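Zinc-binding protein TroA (PDB 1K0F) binds zinc with high affinity and specificity in the periplasm and delivers it to the membrane permease of an ABC transporter that imports it into the cytoplasm. Local coordinates at residues V5-G10 / D14-I19; L54-G59 / Y118-K123; I214-S219 / K223-L228. All coordinates share one frame; numbering follows the deposited sequence.

Contact 1 (V5-G10 / D14-I19); sequences VVTTIG and DAVKNI
Val5 and Val16 meet tip to tip, and theirs is a purely apolar contact: CG1 of Val5 lies 4.1 Å from CG2 of Val16. The same Val16 methyl also meets the strand two residues further on, where CG2 of Thr7 comes within 4.0 Å of Val16 CG2, the two side chains lying alongside and pointing opposite ways. One branch of Val16 thus touches two strand residues that face the helix, while Val6 between them points away. With OG1 of Thr7 held between the backbone N and the carbonyl carbon (chi1 87°), its CG2 lies opposite the carbonyl carbon and is the branch that meets the valine. Beta-branched residues suit this strand, and a short, branched Val16 fits against both of them. Strand 4-7, helix 10-20 and strand 25-28 form a beta-alpha-beta unit, and this is its first strand packed under its own crossover helix. The polar part of the contact is backbone only, at the helix start: N of Asp14 donates to O of Gly10 over 2.8 Å, with an N-H...O angle of 143°. Ile9 is the N-cap residue just before this turn. Asp14 turns its carboxylate away from the strand, and its OD2 is hydrogen-bonded to Tyr139.

Contact 2 (L54-G59 / Y118-K123); sequences LILYNG and YESLCK
Leu54 carries its CG on the far side from the backbone N (chi1 167°), a conformation that points its two methyls at helix 107-124, one at each of the consecutive residues Ser120 and Leu121. Leu121 answers with CG beside its own backbone N (chi1 -68°), which bends the end of the side chain in toward the strand although its first bond runs alongside. The two leucines cross at about a right angle; the 3.3 Å between CD2 of Leu54 and CD2 of Leu121 is unusually short for two methyls and of doubtful weight at 2.5 Å resolution. The other branch of Leu54 rests on the serine, CD1 lying 3.8 Å from Ser120 CB. Leu56, two residues along and on the same face of the strand, adds its CD2 methyl, which is 3.8 Å from OG and 4.0 Å from CB of Ser120. A small residue suits the point where the helix faces both leucines. Its buried hydroxyl makes a weak hydrogen bond to the carbonyl of Ala116 one turn earlier, which accommodates a polar atom in an apolar layer. Helix and strand run antiparallel, at 172°, with their axes 9.6 Å apart at closest approach, as expected for a helix lying along a parallel sheet. Strand 54-57 sits between strands 4-7 and 78-81; Val80 of the latter also touches Ser120, while Leu56 and Leu121 continue onto helix 10-20 through Val16 and Ile19.

Contact 3 (I214-S219 / K223-L228); sequences IFIESS and KNVEAL
Ile214 and Val225 overlap flank to flank, each reaching past the other, and their closest approach is 3.5 Å, from CD1 of Ile214 to CG1 of Val225. Ile214 holds CG1 between its backbone N and carbonyl carbon (chi1 47°), and its nearly extended second torsion (chi2 163°) carries CD1 out to the helix. There the methyl also comes 4.3 Å from CG of Leu228, one turn further on, bridging two residues on the inner side of the helix. Val225 has its CG1 anti to the backbone N (chi1 154°) and uses both branches: CG1 takes Ile214, while CG2 lies 3.5 Å from the backbone O of Phe215. Ile216 flanks the valine, its CG2 being 4.2 Å from Val225 CB. A compact beta-branched valine suits a place where its CA comes within 6.2 Å of that of Ile216. Strand 213-217, helix 225-233 and strand 240-245 make a beta-alpha-beta unit, and Leu228 continues the packing onto helix 196-208. Apart from one methyl resting near the Phe215 carbonyl oxygen, the contact is between aliphatic groups, which implies cohesion by close fit and exclusion of water; polar interactions lie further along the strand, where OE2 of Glu217 is hydrogen-bonded to ND1 of the zinc ligand His168.

In the fold
Contacts 1, 2 and 3 follow one another along the chain, each closing before the next opens. The first two are neighbours, centres about 9 Å apart, because strands 4-7 and 54-57 lie side by side in one parallel four-stranded sheet, joined by backbone hydrogen bonds of Val6 to Leu54 and Leu56. Their helices, 10-20 and 107-124, also touch, through Ile19 and Leu121. Contact 3 belongs to another sheet beyond the chain's centre, about 27 Å from contact 1 and 32 Å from contact 2, measured between centres. This fits the two-lobed build of solute-binding proteins: His37 and His102 come from the first half of the sequence, His168 and Asp248 from the second, and together they form the zinc site, empty in this zinc-free closed structure.

Contact 1 (V5-G10 / D14-I19)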
loop_
_atom_site.group_PDB
_atom_site.type_symbol
_atom_site.label_atom_id
_atom_site.label_comp_id
_atom_site.label_asym_id
_atom_site.label_seq_id
_atom_site.Cartn_x
_atom_site.Cartn_y
_atom_site.Cartn_z
ATOM N N VAL A 5 5.122 18.226 -8.608
ATOM C CA VAL A 5 4.393 17.498 -7.583
ATOM C C VAL A 5 5.365 16.431 -7.122
ATOM O O VAL A 5 6.058 15.831 -7.941
ATOM C CB VAL A 5 3.136 16.796 -8.144
ATOM C CG1 VAL A 5 2.555 15.837 -7.098
ATOM C CG2 VAL A 5 2.104 17.836 -8.559
ATOM N N VAL A 6 5.443 16.196 -5.822
ATOM C CA VAL A 6 6.353 15.174 -5.327
ATOM C C VAL A 6 5.623 14.297 -4.348
ATOM O O VAL A 6 5.073 14.778 -3.361
ATOM C CB VAL A 6 7.588 15.775 -4.628
ATOM C CG1 VAL A 6 8.333 14.677 -3.860
ATOM C CG2 VAL A 6 8.520 16.414 -5.665
ATOM N N THR A 7 5.620 13.003 -4.629
ATOM C CA THR A 7 4.931 12.057 -3.771
ATOM C C THR A 7 5.883 11.010 -3.211
ATOM O O THR A 7 6.990 10.817 -3.713
ATOM C CB THR A 7 3.799 11.347 -4.539
ATOM O OG1 THR A 7 4.329 10.207 -5.217
ATOM C CG2 THR A 7 3.169 12.285 -5.553
ATOM N N THR A 8 5.424 10.331 -2.170
ATOM C CA THR A 8 6.207 9.309 -1.520
ATOM C C THR A 8 5.925 7.952 -2.137
ATOM O O THR A 8 6.562 7.566 -3.103
ATOM C CB THR A 8 5.880 9.285 -0.032
ATOM O OG1 THR A 8 4.457 9.299 0.132
ATOM C CG2 THR A 8 6.460 10.518 0.665
ATOM N N ILE A 9 4.976 7.221 -1.574
ATOM C CA ILE A 9 4.625 5.899 -2.090
ATOM C C ILE A 9 4.040 5.992 -3.500
ATOM O O ILE A 9 3.308 6.938 -3.822
ATOM C CB ILE A 9 3.612 5.217 -1.169
ATOM C CG1 ILE A 9 2.381 6.115 -1.017
ATOM C CG2 ILE A 9 4.245 4.969 0.188
ATOM C CD1 ILE A 9 1.236 5.448 -0.312
ATOM N N GLY A 10 4.369 5.010 -4.336
ATOM C CA GLY A 10 3.892 5.011 -5.709
ATOM C C GLY A 10 2.383 5.109 -5.876
ATOM O O GLY A 10 1.893 5.621 -6.884
ATOM N N ASP A 14 0.439 7.268 -8.576
ATOM C CA ASP A 14 -0.466 6.736 -9.565
ATOM C C ASP A 14 -1.687 7.625 -9.662
ATOM O O ASP A 14 -2.108 7.995 -10.754
ATOM C CB ASP A 14 -0.901 5.326 -9.222
ATOM C CG ASP A 14 -1.722 4.707 -10.321
ATOM O OD1 ASP A 14 -1.139 4.382 -11.381
ATOM O OD2 ASP A 14 -2.951 4.563 -10.141
ATOM N N ALA A 15 -2.249 7.976 -8.514
ATOM C CA ALA A 15 -3.424 8.827 -8.505
ATOM C C ALA A 15 -3.101 10.151 -9.187
ATOM O O ALA A 15 -3.929 10.714 -9.896
ATOM C CB ALA A 15 -3.870 9.058 -7.093
ATOM N N VAL A 16 -1.887 10.643 -8.977
ATOM C CA VAL A 16 -1.464 11.894 -9.582
ATOM C C VAL A 16 -1.436 11.730 -11.104
ATOM O O VAL A 16 -2.099 12.465 -11.825
ATOM C CB VAL A 16 -0.058 12.300 -9.072
ATOM C CG1 VAL A 16 0.541 13.378 -9.959
ATOM C CG2 VAL A 16 -0.148 12.794 -7.643
ATOM N N LYS A 17 -0.663 10.753 -11.573
ATOM C CA LYS A 17 -0.527 10.462 -12.996
ATOM C C LYS A 17 -1.862 10.466 -13.738
ATOM O O LYS A 17 -2.030 11.136 -14.759
ATOM C CB LYS A 17 0.138 9.097 -13.179
ATOM C CG LYS A 17 1.588 9.065 -12.743
ATOM C CD LYS A 17 2.376 8.036 -13.509
ATOM C CE LYS A 17 2.740 6.864 -12.617
ATOM N NZ LYS A 17 4.213 6.727 -12.475
ATOM N N ASN A 18 -2.808 9.705 -13.206
ATOM C CA ASN A 18 -4.123 9.582 -13.809
ATOM C C ASN A 18 -4.878 10.897 -13.833
ATOM O O ASN A 18 -5.542 11.205 -14.821
ATOM C CB ASN A 18 -4.929 8.532 -13.060
ATOM C CG ASN A 18 -4.408 7.132 -13.282
ATOM O OD1 ASN A 18 -4.572 6.565 -14.356
ATOM N ND2 ASN A 18 -3.764 6.571 -12.272
ATOM N N ILE A 19 -4.770 11.659 -12.746
ATOM C CA ILE A 19 -5.448 12.953 -12.604
ATOM C C ILE A 19 -4.727 14.119 -13.279
ATOM O O ILE A 19 -5.266 14.740 -14.186
ATOM C CB ILE A 19 -5.658 13.337 -11.113
ATOM C CG1 ILE A 19 -6.464 12.247 -10.404
ATOM C CG2 ILE A 19 -6.388 14.667 -11.026
ATOM C CD1 ILE A 19 -6.270 12.207 -8.924
#

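Contact 2 (L54-G59 / Y118-K123)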
loop_
_atom_site.group_PDB
_atom_site.type_symbol
_atom_site.label_atom_id
_atom_site.label_comp_id
_atom_site.label_asym_id
_atom_site.label_seq_id
_atom_site.Cartn_x
_atom_site.Cartn_y
_atom_site.Cartn_z
ATOM N N LEU A 54 3.908 20.893 -4.818
ATOM C CA LEU A 54 2.929 20.060 -4.141
ATOM C C LEU A 54 3.573 18.786 -3.634
ATOM O O LEU A 54 4.100 18.003 -4.416
ATOM C CB LEU A 54 1.799 19.704 -5.107
ATOM C CG LEU A 54 0.854 18.596 -4.659
ATOM C CD1 LEU A 54 0.075 19.085 -3.454
ATOM C CD2 LEU A 54 -0.084 18.214 -5.788
ATOM N N ILE A 55 3.544 18.584 -2.325
ATOM C CA ILE A 55 4.104 17.374 -1.744
ATOM C C ILE A 55 2.950 16.503 -1.265
ATOM O O ILE A 55 2.058 16.968 -0.549
ATOM C CB ILE A 55 5.033 17.666 -0.555
ATOM C CG1 ILE A 55 6.360 18.241 -1.057
ATOM C CG2 ILE A 55 5.305 16.377 0.212
ATOM C CD1 ILE A 55 7.263 18.727 0.057
ATOM N N LEU A 56 2.978 15.236 -1.678
ATOM C CA LEU A 56 1.930 14.285 -1.333
ATOM C C LEU A 56 2.460 13.057 -0.611
ATOM O O LEU A 56 3.430 12.429 -1.036
ATOM C CB LEU A 56 1.180 13.848 -2.595
ATOM C CG LEU A 56 0.241 14.878 -3.232
ATOM C CD1 LEU A 56 -0.443 14.265 -4.445
ATOM C CD2 LEU A 56 -0.781 15.345 -2.213
ATOM N N TYR A 57 1.801 12.723 0.489
ATOM C CA TYR A 57 2.168 11.566 1.271
ATOM C C TYR A 57 0.937 11.000 1.972
ATOM O O TYR A 57 -0.084 11.677 2.125
ATOM C CB TYR A 57 3.268 11.925 2.276
ATOM C CG TYR A 57 2.872 12.869 3.395
ATOM C CD1 TYR A 57 2.583 14.212 3.142
ATOM C CD2 TYR A 57 2.869 12.432 4.727
ATOM C CE1 TYR A 57 2.307 15.086 4.174
ATOM C CE2 TYR A 57 2.592 13.306 5.770
ATOM C CZ TYR A 57 2.313 14.629 5.488
ATOM O OH TYR A 57 2.019 15.482 6.530
ATOM N N ASN A 58 1.038 9.744 2.378
ATOM C CA ASN A 58 -0.040 9.038 3.044
ATOM C C ASN A 58 -0.649 9.755 4.244
ATOM O O ASN A 58 -1.770 10.280 4.198
ATOM C CB ASN A 58 0.478 7.680 3.508
ATOM C CG ASN A 58 -0.564 6.599 3.426
ATOM O OD1 ASN A 58 -1.349 6.555 2.470
ATOM N ND2 ASN A 58 -0.579 5.711 4.414
ATOM N N GLY A 59 0.135 9.764 5.316
ATOM C CA GLY A 59 -0.300 10.319 6.574
ATOM C C GLY A 59 -0.463 9.032 7.360
ATOM O O GLY A 59 0.275 8.073 7.115
ATOM N N TYR A 118 -6.519 14.427 -5.872
ATOM C CA TYR A 118 -7.230 15.197 -6.875
ATOM C C TYR A 118 -7.420 16.633 -6.436
ATOM O O TYR A 118 -7.077 17.561 -7.161
ATOM C CB TYR A 118 -8.593 14.565 -7.139
ATOM C CG TYR A 118 -9.664 15.540 -7.596
ATOM C CD1 TYR A 118 -9.624 16.085 -8.867
ATOM C CD2 TYR A 118 -10.722 15.872 -6.767
ATOM C CE1 TYR A 118 -10.623 16.942 -9.314
ATOM C CE2 TYR A 118 -11.737 16.727 -7.195
ATOM C CZ TYR A 118 -11.683 17.256 -8.473
ATOM O OH TYR A 118 -12.682 18.074 -8.912
ATOM N N GLU A 119 -7.976 16.814 -5.244
ATOM C CA GLU A 119 -8.233 18.150 -4.713
ATOM C C GLU A 119 -6.960 18.951 -4.431
ATOM O O GLU A 119 -6.992 20.180 -4.393
ATOM C CB GLU A 119 -9.076 18.058 -3.438
ATOM C CG GLU A 119 -10.567 17.919 -3.702
ATOM C CD GLU A 119 -11.369 17.736 -2.437
ATOM O OE1 GLU A 119 -12.612 17.678 -2.530
ATOM O OE2 GLU A 119 -10.754 17.649 -1.354
ATOM N N SER A 120 -5.847 18.258 -4.212
ATOM C CA SER A 120 -4.578 18.928 -3.953
ATOM C C SER A 120 -4.080 19.475 -5.287
ATOM O O SER A 120 -3.619 20.618 -5.392
ATOM C CB SER A 120 -3.557 17.932 -3.401
ATOM O OG SER A 120 -3.546 17.947 -1.991
ATOM N N LEU A 121 -4.187 18.635 -6.312
ATOM C CA LEU A 121 -3.767 19.004 -7.654
ATOM C C LEU A 121 -4.557 20.220 -8.134
ATOM O O LEU A 121 -4.003 21.119 -8.764
ATOM C CB LEU A 121 -3.970 17.824 -8.610
ATOM C CG LEU A 121 -3.066 16.601 -8.397
ATOM C CD1 LEU A 121 -3.387 15.549 -9.448
ATOM C CD2 LEU A 121 -1.589 17.008 -8.475
ATOM N N CYS A 122 -5.849 20.246 -7.824
ATOM C CA CYS A 122 -6.702 21.358 -8.224
ATOM C C CYS A 122 -6.235 22.620 -7.519
ATOM O O CYS A 122 -6.126 23.680 -8.130
ATOM C CB CYS A 122 -8.161 21.078 -7.854
ATOM S SG CYS A 122 -8.995 19.841 -8.861
ATOM N N LYS A 123 -5.973 22.491 -6.224
ATOM C CA LYS A 123 -5.499 23.605 -5.406
ATOM C C LYS A 123 -4.188 24.104 -5.993
ATOM O O LYS A 123 -3.933 25.299 -6.022
ATOM C CB LYS A 123 -5.266 23.146 -3.962
ATOM C CG LYS A 123 -6.425 23.380 -3.002
ATOM C CD LYS A 123 -7.776 23.412 -3.700
ATOM C CE LYS A 123 -8.902 23.203 -2.708
ATOM N NZ LYS A 123 -10.072 24.070 -2.997
#

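Contact 3 (I214-S219 / K223-L228)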
loop_
_atom_site.group_PDB
_atom_site.type_symbol
_atom_site.label_atom_id
_atom_site.label_comp_id
_atom_site.label_asym_id
_atom_site.label_seq_id
_atom_site.Cartn_x
_atom_site.Cartn_y
_atom_site.Cartn_z
ATOM N N ILE A 214 1.736 -18.982 1.460
ATOM C CA ILE A 214 2.013 -17.780 2.229
ATOM C C ILE A 214 2.624 -16.874 1.158
ATOM O O ILE A 214 3.017 -17.369 0.106
ATOM C CB ILE A 214 3.037 -18.053 3.374
ATOM C CG1 ILE A 214 4.240 -18.840 2.852
ATOM C CG2 ILE A 214 2.362 -18.836 4.497
ATOM C CD1 ILE A 214 5.439 -18.791 3.769
ATOM N N PHE A 215 2.712 -15.570 1.402
ATOM C CA PHE A 215 3.254 -14.677 0.382
ATOM C C PHE A 215 4.428 -13.791 0.750
ATOM O O PHE A 215 4.589 -13.367 1.889
ATOM C CB PHE A 215 2.139 -13.794 -0.167
ATOM C CG PHE A 215 1.003 -14.567 -0.754
ATOM C CD1 PHE A 215 0.185 -15.345 0.058
ATOM C CD2 PHE A 215 0.782 -14.565 -2.123
ATOM C CE1 PHE A 215 -0.836 -16.118 -0.486
ATOM C CE2 PHE A 215 -0.242 -15.338 -2.683
ATOM C CZ PHE A 215 -1.052 -16.117 -1.862
ATOM N N ILE A 216 5.256 -13.511 -0.243
ATOM C CA ILE A 216 6.400 -12.634 -0.058
ATOM C C ILE A 216 5.868 -11.238 -0.335
ATOM O O ILE A 216 4.685 -11.052 -0.613
ATOM C CB ILE A 216 7.553 -12.938 -1.066
ATOM C CG1 ILE A 216 7.019 -13.724 -2.257
ATOM C CG2 ILE A 216 8.664 -13.744 -0.382
ATOM C CD1 ILE A 216 8.002 -13.857 -3.369
ATOM N N GLU A 217 6.742 -10.250 -0.265
ATOM C CA GLU A 217 6.328 -8.896 -0.528
ATOM C C GLU A 217 7.465 -8.148 -1.155
ATOM O O GLU A 217 8.623 -8.406 -0.861
ATOM C CB GLU A 217 5.904 -8.219 0.752
ATOM C CG GLU A 217 4.530 -8.631 1.207
ATOM C CD GLU A 217 4.113 -7.893 2.443
ATOM O OE1 GLU A 217 3.185 -8.351 3.137
ATOM O OE2 GLU A 217 4.727 -6.846 2.724
ATOM N N SER A 218 7.115 -7.216 -2.026
ATOM C CA SER A 218 8.094 -6.421 -2.736
ATOM C C SER A 218 8.915 -5.478 -1.861
ATOM O O SER A 218 10.044 -5.142 -2.219
ATOM C CB SER A 218 7.386 -5.607 -3.816
ATOM O OG SER A 218 6.012 -5.500 -3.514
ATOM N N SER A 219 8.375 -5.061 -0.718
ATOM C CA SER A 219 9.087 -4.111 0.134
ATOM C C SER A 219 9.779 -4.658 1.368
ATOM O O SER A 219 10.362 -3.903 2.136
ATOM C CB SER A 219 8.128 -3.014 0.563
ATOM O OG SER A 219 6.827 -3.541 0.742
ATOM N N LYS A 223 13.958 -13.086 2.588
ATOM C CA LYS A 223 14.689 -13.981 3.480
ATOM C C LYS A 223 13.916 -14.315 4.742
ATOM O O LYS A 223 14.161 -15.342 5.369
ATOM C CB LYS A 223 16.063 -13.384 3.826
ATOM C CG LYS A 223 16.402 -13.224 5.316
ATOM C CD LYS A 223 17.233 -11.963 5.521
ATOM C CE LYS A 223 18.584 -12.032 4.818
ATOM N NZ LYS A 223 19.171 -13.412 4.825
ATOM N N ASN A 224 12.950 -13.472 5.087
ATOM C CA ASN A 224 12.163 -13.717 6.280
ATOM C C ASN A 224 10.985 -14.656 6.081
ATOM O O ASN A 224 10.786 -15.562 6.878
ATOM C CB ASN A 224 11.686 -12.392 6.859
ATOM C CG ASN A 224 12.817 -11.614 7.508
ATOM O OD1 ASN A 224 13.311 -11.988 8.576
ATOM N ND2 ASN A 224 13.239 -10.524 6.862
ATOM N N VAL A 225 10.201 -14.456 5.029
ATOM C CA VAL A 225 9.068 -15.343 4.797
ATOM C C VAL A 225 9.539 -16.748 4.406
ATOM O O VAL A 225 8.984 -17.745 4.872
ATOM C CB VAL A 225 8.126 -14.790 3.696
ATOM C CG1 VAL A 225 7.368 -15.943 3.020
ATOM C CG2 VAL A 225 7.148 -13.796 4.309
ATOM N N GLU A 226 10.556 -16.831 3.550
ATOM C CA GLU A 226 11.081 -18.124 3.128
ATOM C C GLU A 226 11.562 -18.892 4.343
ATOM O O GLU A 226 11.623 -20.118 4.325
ATOM C CB GLU A 226 12.256 -17.947 2.176
ATOM C CG GLU A 226 11.953 -17.107 0.974
ATOM C CD GLU A 226 12.746 -17.540 -0.231
ATOM O OE1 GLU A 226 13.911 -17.981 -0.067
ATOM O OE2 GLU A 226 12.207 -17.449 -1.354
ATOM N N ALA A 227 11.920 -18.159 5.393
ATOM C CA ALA A 227 12.400 -18.771 6.624
ATOM C C ALA A 227 11.196 -19.321 7.360
ATOM O O ALA A 227 11.251 -20.377 7.987
ATOM C CB ALA A 227 13.114 -17.740 7.477
ATOM N N LEU A 228 10.098 -18.587 7.278
ATOM C CA LEU A 228 8.871 -19.014 7.913
ATOM C C LEU A 228 8.469 -20.258 7.155
ATOM O O LEU A 228 8.084 -21.256 7.743
ATOM C CB LEU A 228 7.795 -17.938 7.770
ATOM C CG LEU A 228 6.338 -18.357 7.985
ATOM C CD1 LEU A 228 6.204 -19.243 9.228
ATOM C CD2 LEU A 228 5.485 -17.100 8.124
#